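Local atomic coordinates of outer membrane protein Omp121 (Bacteroides thetaiotaomicron, PDB entry 5FQ8), a protein that probably imports nutrients across the bacterial outer membrane as a TonB-dependent receptor, and binds calcium and magnesium ions. Residues T117-G129 against Y316-L328. Sequence-based numbering, arbitrary orientation.
Sequences TDGLNSGYDFGNG and YQKNNFATTGQGL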
ATOM      1  N   THR B 117       7.098 -10.396  12.279  1.00 26.49           N
ATOM      2  CA  THR B 117       8.201  -9.609  12.806  1.00 29.27           C
ATOM      3  C   THR B 117       7.805  -8.812  14.036  1.00 32.68           C
ATOM      4  O   THR B 117       8.668  -8.205  14.675  1.00 33.85           O
ATOM      5  CB  THR B 117       8.736  -8.670  11.725  1.00 26.76           C
ATOM      6  OG1 THR B 117       7.825  -7.580  11.536  1.00 26.31           O
ATOM      7  CG2 THR B 117       8.851  -9.412  10.421  1.00 24.84           C
ATOM      8  N   ASP B 118       6.529  -8.814  14.389  1.00 28.64           N
ATOM      9  CA  ASP B 118       6.036  -8.202  15.617  1.00 22.22           C
ATOM     10  C   ASP B 118       5.249  -9.265  16.352  1.00 22.19           C
ATOM     11  O   ASP B 118       4.029  -9.321  16.262  1.00 22.15           O
ATOM     12  CB  ASP B 118       5.191  -6.995  15.328  1.00 43.64           C
ATOM     13  CG  ASP B 118       4.637  -6.375  16.577  1.00 40.05           C
ATOM     14  OD1 ASP B 118       5.384  -5.653  17.259  1.00 53.53           O
ATOM     15  OD2 ASP B 118       3.459  -6.614  16.885  1.00 31.03           O
ATOM     16  N   GLY B 119       5.954 -10.099  17.106  1.00 46.31           N
ATOM     17  CA  GLY B 119       5.295 -11.153  17.856  1.00 30.87           C
ATOM     18  C   GLY B 119       4.394 -10.674  18.966  1.00 26.16           C
ATOM     19  O   GLY B 119       3.624 -11.480  19.494  1.00 22.34           O
ATOM     20  N   LEU B 120       4.449  -9.393  19.320  1.00 46.22           N
ATOM     21  CA  LEU B 120       3.689  -8.945  20.474  1.00 22.44           C
ATOM     22  C   LEU B 120       2.245  -8.649  20.123  1.00 22.39           C
ATOM     23  O   LEU B 120       1.355  -8.829  20.957  1.00 23.33           O
ATOM     24  CB  LEU B 120       4.335  -7.709  21.072  1.00 22.55           C
ATOM     25  CG  LEU B 120       5.829  -7.770  21.333  1.00 22.64           C
ATOM     26  CD1 LEU B 120       6.250  -6.520  22.069  1.00 22.80           C
ATOM     27  CD2 LEU B 120       6.167  -9.004  22.121  1.00 22.72           C
ATOM     28  N   ASN B 121       1.985  -8.199  18.902  1.00 50.22           N
ATOM     29  CA  ASN B 121       0.650  -7.754  18.541  1.00 22.31           C
ATOM     30  C   ASN B 121       0.021  -8.519  17.397  1.00 22.23           C
ATOM     31  O   ASN B 121      -1.209  -8.545  17.310  1.00 22.98           O
ATOM     32  CB  ASN B 121       0.671  -6.262  18.187  1.00 22.35           C
ATOM     33  CG  ASN B 121       1.201  -5.432  19.306  1.00 22.46           C
ATOM     34  OD1 ASN B 121       0.531  -5.222  20.301  1.00 22.58           O
ATOM     35  ND2 ASN B 121       2.427  -4.990  19.176  1.00 23.17           N
ATOM     36  N   SER B 122       0.816  -9.158  16.540  1.00 22.16           N
ATOM     37  CA  SER B 122       0.311  -9.930  15.413  1.00 22.13           C
ATOM     38  C   SER B 122       1.190 -11.158  15.179  1.00 22.10           C
ATOM     39  O   SER B 122       1.796 -11.331  14.129  1.00 22.08           O
ATOM     40  CB  SER B 122       0.243  -9.070  14.153  1.00 22.11           C
ATOM     41  OG  SER B 122      -1.004  -8.419  14.068  1.00 22.18           O
ATOM     42  N   GLY B 123       1.246 -12.036  16.176  1.00 22.14           N
ATOM     43  CA  GLY B 123       2.111 -13.198  16.083  1.00 22.17           C
ATOM     44  C   GLY B 123       1.519 -14.253  15.180  1.00 30.10           C
ATOM     45  O   GLY B 123       0.329 -14.576  15.268  1.00 35.47           O
ATOM     46  N   TYR B 124       2.349 -14.796  14.302  1.00 36.52           N
ATOM     47  CA  TYR B 124       1.931 -15.841  13.388  1.00 22.26           C
ATOM     48  C   TYR B 124       3.182 -16.506  12.843  1.00 22.31           C
ATOM     49  O   TYR B 124       4.270 -15.941  12.889  1.00 22.28           O
ATOM     50  CB  TYR B 124       1.044 -15.286  12.279  1.00 22.24           C
ATOM     51  CG  TYR B 124       1.664 -14.238  11.380  1.00 22.19           C
ATOM     52  CD1 TYR B 124       2.632 -14.583  10.449  1.00 23.07           C
ATOM     53  CD2 TYR B 124       1.257 -12.914  11.438  1.00 30.64           C
ATOM     54  CE1 TYR B 124       3.194 -13.660   9.626  1.00 23.66           C
ATOM     55  CE2 TYR B 124       1.812 -11.967  10.595  1.00 24.67           C
ATOM     56  CZ  TYR B 124       2.784 -12.355   9.693  1.00 27.40           C
ATOM     57  OH  TYR B 124       3.360 -11.452   8.841  1.00 22.19           O
ATOM     58  N   ASP B 125       3.022 -17.723  12.352  1.00 26.91           N
ATOM     59  CA  ASP B 125       4.154 -18.488  11.841  1.00 30.64           C
ATOM     60  C   ASP B 125       3.657 -19.339  10.689  1.00 29.80           C
ATOM     61  O   ASP B 125       2.663 -20.047  10.832  1.00 31.91           O
ATOM     62  CB  ASP B 125       4.775 -19.354  12.938  1.00 34.64           C
ATOM     63  CG  ASP B 125       6.141 -19.858  12.568  1.00 28.71           C
ATOM     64  OD1 ASP B 125       6.263 -20.527  11.523  1.00 30.21           O
ATOM     65  OD2 ASP B 125       7.094 -19.559  13.305  1.00 22.74           O
ATOM     66  N   PHE B 126       4.328 -19.257   9.552  1.00 29.62           N
ATOM     67  CA  PHE B 126       3.786 -19.810   8.323  1.00 30.50           C
ATOM     68  C   PHE B 126       4.620 -20.949   7.755  1.00 29.52           C
ATOM     69  O   PHE B 126       4.249 -21.501   6.717  1.00 28.50           O
ATOM     70  CB  PHE B 126       3.631 -18.706   7.268  1.00 24.92           C
ATOM     71  CG  PHE B 126       2.373 -17.899   7.397  1.00 29.82           C
ATOM     72  CD1 PHE B 126       1.219 -18.460   7.869  1.00 22.70           C
ATOM     73  CD2 PHE B 126       2.360 -16.561   7.048  1.00 37.16           C
ATOM     74  CE1 PHE B 126       0.055 -17.711   7.976  1.00 22.66           C
ATOM     75  CE2 PHE B 126       1.219 -15.804   7.153  1.00 29.12           C
ATOM     76  CZ  PHE B 126       0.048 -16.388   7.617  1.00 22.57           C
ATOM     77  N   GLY B 127       5.731 -21.306   8.380  1.00 23.05           N
ATOM     78  CA  GLY B 127       6.471 -22.489   7.998  1.00 23.28           C
ATOM     79  C   GLY B 127       7.922 -22.184   7.700  1.00 23.34           C
ATOM     80  O   GLY B 127       8.327 -21.040   7.548  1.00 23.22           O
ATOM     81  N   ASN B 128       8.714 -23.247   7.644  1.00 23.57           N
ATOM     82  CA  ASN B 128      10.102 -23.122   7.235  1.00 23.71           C
ATOM     83  C   ASN B 128      10.405 -24.069   6.082  1.00 24.00           C
ATOM     84  O   ASN B 128       9.649 -24.980   5.763  1.00 24.11           O
ATOM     85  CB  ASN B 128      11.098 -23.327   8.398  1.00 26.05           C
ATOM     86  CG  ASN B 128      11.212 -24.755   8.855  1.00 24.13           C
ATOM     87  OD1 ASN B 128      10.353 -25.265   9.545  1.00 24.98           O
ATOM     88  ND2 ASN B 128      12.324 -25.391   8.510  1.00 27.46           N
ATOM     89  N   GLY B 129      11.502 -23.776   5.405  1.00 26.69           N
ATOM     90  CA  GLY B 129      11.715 -24.311   4.080  1.00 24.39           C
ATOM     91  C   GLY B 129      11.823 -25.811   4.045  1.00 32.10           C
ATOM     92  O   GLY B 129      11.526 -26.444   3.025  1.00 24.91           O
ATOM     93  N   TYR B 316       3.477 -26.616  -2.883  1.00 31.50           N
ATOM     94  CA  TYR B 316       2.448 -25.629  -2.626  1.00 26.08           C
ATOM     95  C   TYR B 316       2.113 -25.616  -1.148  1.00 27.77           C
ATOM     96  O   TYR B 316       2.184 -26.644  -0.482  1.00 27.34           O
ATOM     97  CB  TYR B 316       1.201 -25.935  -3.404  1.00 25.52           C
ATOM     98  CG  TYR B 316       0.047 -25.037  -3.088  1.00 27.26           C
ATOM     99  CD1 TYR B 316      -0.122 -23.836  -3.768  1.00 32.98           C
ATOM    100  CD2 TYR B 316      -0.881 -25.383  -2.131  1.00 27.39           C
ATOM    101  CE1 TYR B 316      -1.176 -23.009  -3.493  1.00 25.13           C
ATOM    102  CE2 TYR B 316      -1.941 -24.559  -1.846  1.00 28.19           C
ATOM    103  CZ  TYR B 316      -2.083 -23.372  -2.530  1.00 25.06           C
ATOM    104  OH  TYR B 316      -3.142 -22.553  -2.246  1.00 24.96           O
ATOM    105  N   GLN B 317       1.733 -24.451  -0.634  1.00 35.87           N
ATOM    106  CA  GLN B 317       1.128 -24.425   0.685  1.00 24.43           C
ATOM    107  C   GLN B 317       0.148 -23.276   0.777  1.00 24.26           C
ATOM    108  O   GLN B 317       0.342 -22.235   0.163  1.00 24.18           O
ATOM    109  CB  GLN B 317       2.174 -24.329   1.792  1.00 24.21           C
ATOM    110  CG  GLN B 317       2.873 -23.024   1.939  1.00 23.95           C
ATOM    111  CD  GLN B 317       3.961 -23.108   2.975  1.00 23.81           C
ATOM    112  OE1 GLN B 317       5.037 -23.637   2.719  1.00 23.96           O
ATOM    113  NE2 GLN B 317       3.683 -22.601   4.160  1.00 23.58           N
ATOM    114  N   LYS B 318      -0.927 -23.488   1.520  1.00 24.23           N
ATOM    115  CA  LYS B 318      -1.807 -22.403   1.920  1.00 24.05           C
ATOM    116  C   LYS B 318      -1.972 -22.461   3.426  1.00 23.86           C
ATOM    117  O   LYS B 318      -2.675 -23.326   3.942  1.00 27.19           O
ATOM    118  CB  LYS B 318      -3.162 -22.473   1.231  1.00 24.30           C
ATOM    119  CG  LYS B 318      -3.769 -21.100   1.011  1.00 24.19           C
ATOM    120  CD  LYS B 318      -5.223 -21.156   0.656  1.00 24.43           C
ATOM    121  CE  LYS B 318      -6.059 -21.007   1.891  1.00 49.18           C
ATOM    122  NZ  LYS B 318      -7.488 -21.306   1.645  1.00 47.17           N
ATOM    123  N   ASN B 319      -1.343 -21.532   4.118  1.00 23.58           N
ATOM    124  CA  ASN B 319      -1.518 -21.369   5.549  1.00 23.40           C
ATOM    125  C   ASN B 319      -2.556 -20.304   5.851  1.00 23.31           C
ATOM    126  O   ASN B 319      -2.614 -19.272   5.187  1.00 23.26           O
ATOM    127  CB  ASN B 319      -0.204 -20.971   6.212  1.00 23.20           C
ATOM    128  CG  ASN B 319       0.919 -21.916   5.895  1.00 23.32           C
ATOM    129  OD1 ASN B 319       1.297 -22.083   4.750  1.00 23.46           O
ATOM    130  ND2 ASN B 319       1.477 -22.522   6.917  1.00 23.30           N
ATOM    131  N   ASN B 320      -3.374 -20.572   6.851  1.00 23.32           N
ATOM    132  CA  ASN B 320      -4.202 -19.582   7.521  1.00 23.22           C
ATOM    133  C   ASN B 320      -3.905 -19.703   9.002  1.00 23.09           C
ATOM    134  O   ASN B 320      -3.730 -20.810   9.508  1.00 26.75           O
ATOM    135  CB  ASN B 320      -5.690 -19.798   7.281  1.00 23.44           C
ATOM    136  CG  ASN B 320      -6.092 -19.592   5.848  1.00 23.61           C
ATOM    137  OD1 ASN B 320      -6.051 -20.516   5.052  1.00 32.67           O
ATOM    138  ND2 ASN B 320      -6.506 -18.388   5.515  1.00 23.57           N
ATOM    139  N   PHE B 321      -3.850 -18.583   9.697  1.00 41.16           N
ATOM    140  CA  PHE B 321      -3.354 -18.581  11.062  1.00 22.81           C
ATOM    141  C   PHE B 321      -4.323 -17.824  11.943  1.00 36.86           C
ATOM    142  O   PHE B 321      -4.898 -16.824  11.513  1.00 32.04           O
ATOM    143  CB  PHE B 321      -1.986 -17.954  11.112  1.00 22.63           C
ATOM    144  CG  PHE B 321      -1.164 -18.362  12.285  1.00 22.59           C
ATOM    145  CD1 PHE B 321      -1.469 -17.916  13.545  1.00 22.55           C
ATOM    146  CD2 PHE B 321      -0.057 -19.164  12.118  1.00 27.06           C
ATOM    147  CE1 PHE B 321      -0.705 -18.276  14.619  1.00 22.55           C
ATOM    148  CE2 PHE B 321       0.707 -19.527  13.186  1.00 28.70           C
ATOM    149  CZ  PHE B 321       0.388 -19.078  14.438  1.00 24.88           C
ATOM    150  N   ALA B 322      -4.529 -18.322  13.160  1.00 22.85           N
ATOM    151  CA  ALA B 322      -5.295 -17.592  14.162  1.00 22.86           C
ATOM    152  C   ALA B 322      -4.298 -16.724  14.920  1.00 22.68           C
ATOM    153  O   ALA B 322      -3.577 -17.189  15.804  1.00 25.53           O
ATOM    154  CB  ALA B 322      -6.057 -18.545  15.070  1.00 23.05           C
ATOM    155  N   THR B 323      -4.259 -15.452  14.541  1.00 22.58           N
ATOM    156  CA  THR B 323      -3.239 -14.516  14.987  1.00 26.98           C
ATOM    157  C   THR B 323      -3.197 -14.391  16.506  1.00 29.16           C
ATOM    158  O   THR B 323      -4.234 -14.395  17.167  1.00 27.66           O
ATOM    159  CB  THR B 323      -3.525 -13.155  14.359  1.00 22.39           C
ATOM    160  OG1 THR B 323      -3.846 -13.314  12.974  1.00 22.43           O
ATOM    161  CG2 THR B 323      -2.337 -12.225  14.512  1.00 22.27           C
ATOM    162  N   THR B 324      -1.990 -14.281  17.062  1.00 32.93           N
ATOM    163  CA  THR B 324      -1.811 -14.104  18.498  1.00 30.96           C
ATOM    164  C   THR B 324      -1.309 -12.699  18.791  1.00 28.68           C
ATOM    165  O   THR B 324      -0.813 -11.996  17.904  1.00 22.45           O
ATOM    166  CB  THR B 324      -0.823 -15.118  19.101  1.00 29.57           C
ATOM    167  OG1 THR B 324       0.508 -14.829  18.661  1.00 26.13           O
ATOM    168  CG2 THR B 324      -1.173 -16.544  18.732  1.00 29.81           C
ATOM    169  N   GLY B 325      -1.434 -12.302  20.046  1.00 22.48           N
ATOM    170  CA  GLY B 325      -0.934 -11.010  20.469  1.00 30.29           C
ATOM    171  C   GLY B 325      -1.728 -10.448  21.628  1.00 26.94           C
ATOM    172  O   GLY B 325      -2.663 -11.056  22.137  1.00 22.74           O
ATOM    173  N   GLN B 326      -1.332  -9.245  22.040  1.00 22.66           N
ATOM    174  CA  GLN B 326      -1.919  -8.612  23.205  1.00 22.84           C
ATOM    175  C   GLN B 326      -3.141  -7.771  22.893  1.00 22.90           C
ATOM    176  O   GLN B 326      -3.755  -7.236  23.819  1.00 26.83           O
ATOM    177  CB  GLN B 326      -0.885  -7.755  23.910  1.00 22.91           C
ATOM    178  CG  GLN B 326      -0.140  -6.804  23.028  1.00 22.80           C
ATOM    179  CD  GLN B 326       1.002  -6.151  23.758  1.00 22.91           C
ATOM    180  OE1 GLN B 326       1.095  -6.264  24.964  1.00 23.08           O
ATOM    181  NE2 GLN B 326       1.884  -5.482  23.035  1.00 22.85           N
ATOM    182  N   GLY B 327      -3.518  -7.649  21.635  1.00 22.80           N
ATOM    183  CA  GLY B 327      -4.625  -6.802  21.260  1.00 23.26           C
ATOM    184  C   GLY B 327      -5.896  -7.585  21.036  1.00 22.97           C
ATOM    185  O   GLY B 327      -6.243  -8.479  21.809  1.00 23.07           O
ATOM    186  N   LEU B 328      -6.610  -7.241  19.970  1.00 22.98           N
ATOM    187  CA  LEU B 328      -7.852  -7.928  19.642  1.00 23.10           C
ATOM    188  C   LEU B 328      -7.540  -9.211  18.879  1.00 30.23           C
ATOM    189  O   LEU B 328      -7.786  -9.346  17.681  1.00 32.36           O
ATOM    190  CB  LEU B 328      -8.759  -7.017  18.838  1.00 23.22           C
ATOM    191  CG  LEU B 328      -9.240  -5.789  19.560  1.00 23.41           C
ATOM    192  CD1 LEU B 328     -10.084  -5.041  18.609  1.00 23.54           C
ATOM    193  CD2 LEU B 328     -10.038  -6.219  20.736  1.00 23.62           C
TER
HETATM  194  O   HOH W   1       1.155 -21.888   9.307  1.00 29.46           O
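Gly123 and Thr324 pair their backbones in both directions: Thr324 N reaches Gly123 O with an almost straight N-H...O (174°), and Gly123 N returns a bond of 2.7 Å to Thr324 O. This is a single antiparallel, hydrogen-bonded bridge. Two residues on from Thr324, Gln326 N donates to Leu120 O at 2.9 Å, while Gln326 NE2 reaches Asn121 OD1 from above the plane of the Asn121 side-chain carbonyl, at 3.1 Å. Asp118 OD2 braces the same asparagine: it accepts from Asn121 N, an Asx motif, and also from Asn121 ND2. Gln326 also bonds to the backbone of the bound peptide. At the other end, Gln317 NE2 makes a weak bond to Phe126 O at 2.8 Å.

Between these polar ends lies Phe321. With chi1 at -157°, its CG stands beside its own carbonyl carbon, and the ring lies under Tyr124. The evidence is a CH-pi contact: Tyr124 CA sits 3.7 Å from the ring centroid, almost on the ring normal. Phe126 CE1 packs on Phe321 CB at 3.7 Å, and Asn319 CB also lies against the Phe126 ring. An alanine in place of Phe321 would probably cost Tyr124 CA its aromatic face and open a gap beneath the Tyr124-Asp125 backbone.

The 117-129 segment belongs to the plug domain, whereas 316-320 ends a barrel strand; the plug is thus joined to the end of barrel strand 306-320 and to the loop that follows it, within the plug-in-barrel architecture of TonB-dependent receptors.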